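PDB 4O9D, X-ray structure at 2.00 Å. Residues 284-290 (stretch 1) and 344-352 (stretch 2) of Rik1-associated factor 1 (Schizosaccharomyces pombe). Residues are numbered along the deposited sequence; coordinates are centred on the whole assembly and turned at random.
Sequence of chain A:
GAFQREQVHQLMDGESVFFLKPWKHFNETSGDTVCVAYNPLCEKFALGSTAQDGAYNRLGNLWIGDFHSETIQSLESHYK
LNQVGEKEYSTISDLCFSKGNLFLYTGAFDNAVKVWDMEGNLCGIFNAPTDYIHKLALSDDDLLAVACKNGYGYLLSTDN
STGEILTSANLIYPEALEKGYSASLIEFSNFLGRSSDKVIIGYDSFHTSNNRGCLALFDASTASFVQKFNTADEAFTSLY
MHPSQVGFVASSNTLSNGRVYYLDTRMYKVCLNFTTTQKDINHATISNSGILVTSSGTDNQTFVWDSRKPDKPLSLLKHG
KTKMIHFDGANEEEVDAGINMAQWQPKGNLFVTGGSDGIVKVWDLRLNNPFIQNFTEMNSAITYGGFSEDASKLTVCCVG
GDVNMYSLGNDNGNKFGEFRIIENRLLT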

# COMPACT_ATOMS: atom_id res chain seq x y z
N ALA A 284 6.70 6.89 3.65
CA ALA A 284 7.75 6.88 4.67
C ALA A 284 8.07 5.44 5.04
O ALA A 284 7.16 4.59 5.05
N THR A 285 9.34 5.14 5.36
CA THR A 285 9.68 3.79 5.84
C THR A 285 10.65 3.83 7.02
O THR A 285 11.13 4.90 7.43
N ILE A 286 10.88 2.66 7.60
CA ILE A 286 11.99 2.47 8.52
C ILE A 286 12.85 1.38 7.93
O ILE A 286 12.30 0.38 7.45
N SER A 287 14.17 1.49 8.03
CA SER A 287 15.05 0.43 7.56
C SER A 287 14.84 -0.88 8.30
O SER A 287 14.31 -0.89 9.41
N ASN A 288 15.22 -1.99 7.67
CA ASN A 288 15.18 -3.28 8.35
C ASN A 288 16.07 -3.29 9.59
O ASN A 288 15.76 -3.99 10.55
N SER A 289 17.17 -2.53 9.58
CA SER A 289 18.07 -2.42 10.73
C SER A 289 17.37 -1.71 11.90
O SER A 289 17.76 -1.88 13.06
N GLY A 290 16.34 -0.93 11.58
CA GLY A 290 15.50 -0.28 12.57
C GLY A 290 15.95 1.13 12.89
O GLY A 290 15.29 1.82 13.67
N TRP A 344 12.31 -1.61 1.41
CA TRP A 344 13.50 -2.37 1.75
C TRP A 344 13.37 -3.81 1.29
O TRP A 344 12.33 -4.46 1.45
N GLN A 345 14.44 -4.27 0.64
CA GLN A 345 14.58 -5.65 0.24
C GLN A 345 14.22 -6.57 1.41
O GLN A 345 14.87 -6.53 2.45
N PRO A 346 13.18 -7.40 1.24
CA PRO A 346 12.92 -8.24 2.41
C PRO A 346 14.12 -9.14 2.70
O PRO A 346 14.79 -9.60 1.77
N LYS A 347 14.42 -9.32 3.98
CA LYS A 347 15.47 -10.23 4.41
C LYS A 347 16.88 -9.66 4.14
O LYS A 347 17.87 -10.30 4.47
N GLY A 348 16.95 -8.44 3.59
CA GLY A 348 18.22 -7.81 3.26
C GLY A 348 18.39 -6.42 3.86
O GLY A 348 17.67 -6.04 4.78
N ASN A 349 19.35 -5.67 3.33
CA ASN A 349 19.60 -4.30 3.79
C ASN A 349 19.59 -3.24 2.69
O ASN A 349 19.81 -2.06 2.94
N LEU A 350 19.29 -3.63 1.46
CA LEU A 350 19.22 -2.65 0.38
C LEU A 350 17.85 -1.95 0.32
O LEU A 350 16.82 -2.54 0.64
N PHE A 351 17.87 -0.69 -0.10
CA PHE A 351 16.65 0.11 -0.24
C PHE A 351 16.40 0.27 -1.74
O PHE A 351 17.34 0.40 -2.54
N VAL A 352 15.13 0.22 -2.12
CA VAL A 352 14.74 0.29 -3.51
C VAL A 352 13.62 1.30 -3.75
O VAL A 352 12.53 1.21 -3.15

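The straightest polar link between the stretches comes from N288. Its ND2 donates to the backbone O of G348 at 2.8 Å with an N-H...O angle of 174°, nearly linear. The same ND2 lies 3.0 Å from Q345 O, but there the angle falls to 126° and the bond is weak; that carbonyl also accepts from G348 N at 3.0 Å, closing the type II turn from Q345 to G348. One amide group thus ties the first stretch to both ends of this turn. The CA-to-CB bond of N288 points sideways, yet chi1 of -69° (m) and chi2 of -24° bring the amide in.

The second strong bond runs the other way: W344 NE1 donates to T285 OG1 at 2.8 Å and 150°. Both side chains point toward the opposite stretch. T285 is in the p rotamer (chi1 76°), and its hydroxyl lies at the edge of the indole, near the ring plane, as an acceptor for an indole N-H should. That OG1 also approaches F351 CE1 at 3.9 Å; F351 adopts t, with chi2 58°.

Packing centres on W344, which is m with chi2 83°. S287 covers one indole face: its CB sits 3.6 Å from the centroid of the six-membered ring, 19° off the normal, a CH-pi contact, while its CA is 3.4 Å from W344 CE2. With chi1 65° (p), S287 directs OG to S289 OG, also p, in a 2.6 Å hydrogen bond that leaves the donor unassigned.

Farther out, N349 (m) turns its end inward, leaving OD1 4.3 Å from N288 CB. Water 1 spans the remaining gap, donating to N349 OD1 at 3.1 Å and accepting from S289 N at 3.3 Å.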

# COMPACT_ATOMS: atom_id res chain seq x y z
CB ALA A 284 7.28 7.64 5.91
CB THR A 285 10.32 2.87 4.74
OG1 THR A 285 11.68 3.25 4.52
CG2 THR A 285 9.53 2.95 3.43
CB ILE A 286 11.51 1.93 9.89
CG1 ILE A 286 10.50 2.87 10.55
CG2 ILE A 286 12.72 1.72 10.79
CD1 ILE A 286 9.69 2.18 11.66
CB SER A 287 16.54 0.83 7.67
OG SER A 287 16.94 1.00 9.02
CB ASN A 288 15.59 -4.42 7.41
CG ASN A 288 14.54 -4.67 6.31
OD1 ASN A 288 13.35 -4.35 6.48
ND2 ASN A 288 14.98 -5.25 5.20
CB SER A 289 19.32 -1.63 10.34
OG SER A 289 18.98 -0.31 9.93
CB TRP A 344 13.76 -2.30 3.26
CG TRP A 344 14.01 -0.86 3.68
CD1 TRP A 344 13.06 0.09 3.97
CD2 TRP A 344 15.28 -0.22 3.83
NE1 TRP A 344 13.67 1.28 4.31
CE2 TRP A 344 15.03 1.12 4.23
CE3 TRP A 344 16.61 -0.64 3.67
CZ2 TRP A 344 16.06 2.02 4.46
CZ3 TRP A 344 17.62 0.25 3.92
CH2 TRP A 344 17.35 1.57 4.30
CB GLN A 345 16.05 -5.89 -0.15
CG GLN A 345 16.50 -7.34 -0.02
CD GLN A 345 16.52 -8.04 -1.36
OE1 GLN A 345 17.38 -7.77 -2.20
NE2 GLN A 345 15.56 -8.93 -1.58
CB PRO A 346 11.69 -9.05 1.99
CG PRO A 346 11.05 -8.22 0.91
CD PRO A 346 12.23 -7.63 0.16
CB LYS A 347 15.29 -11.59 3.72
CG LYS A 347 13.90 -12.21 3.94
CD LYS A 347 13.41 -12.99 2.73
CE LYS A 347 14.27 -14.21 2.46
NZ LYS A 347 13.46 -15.41 2.09
CB ASN A 349 20.90 -4.25 4.59
CG ASN A 349 20.78 -4.94 5.93
OD1 ASN A 349 19.88 -4.63 6.73
ND2 ASN A 349 21.65 -5.91 6.17
CB LEU A 350 19.50 -3.32 -0.96
CG LEU A 350 20.94 -3.79 -1.14
CD1 LEU A 350 21.14 -4.45 -2.48
CD2 LEU A 350 21.91 -2.63 -0.97
CB PHE A 351 16.85 1.46 0.45
CG PHE A 351 15.63 2.37 0.44
CD1 PHE A 351 14.42 1.96 1.00
CD2 PHE A 351 15.71 3.66 -0.08
CE1 PHE A 351 13.32 2.80 1.00
CE2 PHE A 351 14.63 4.52 -0.06
CZ PHE A 351 13.41 4.09 0.48
CB VAL A 352 14.28 -1.10 -4.03
CG1 VAL A 352 13.96 -1.03 -5.51
CG2 VAL A 352 15.34 -2.15 -3.75
O HOH W 1 18.39 -1.94 6.60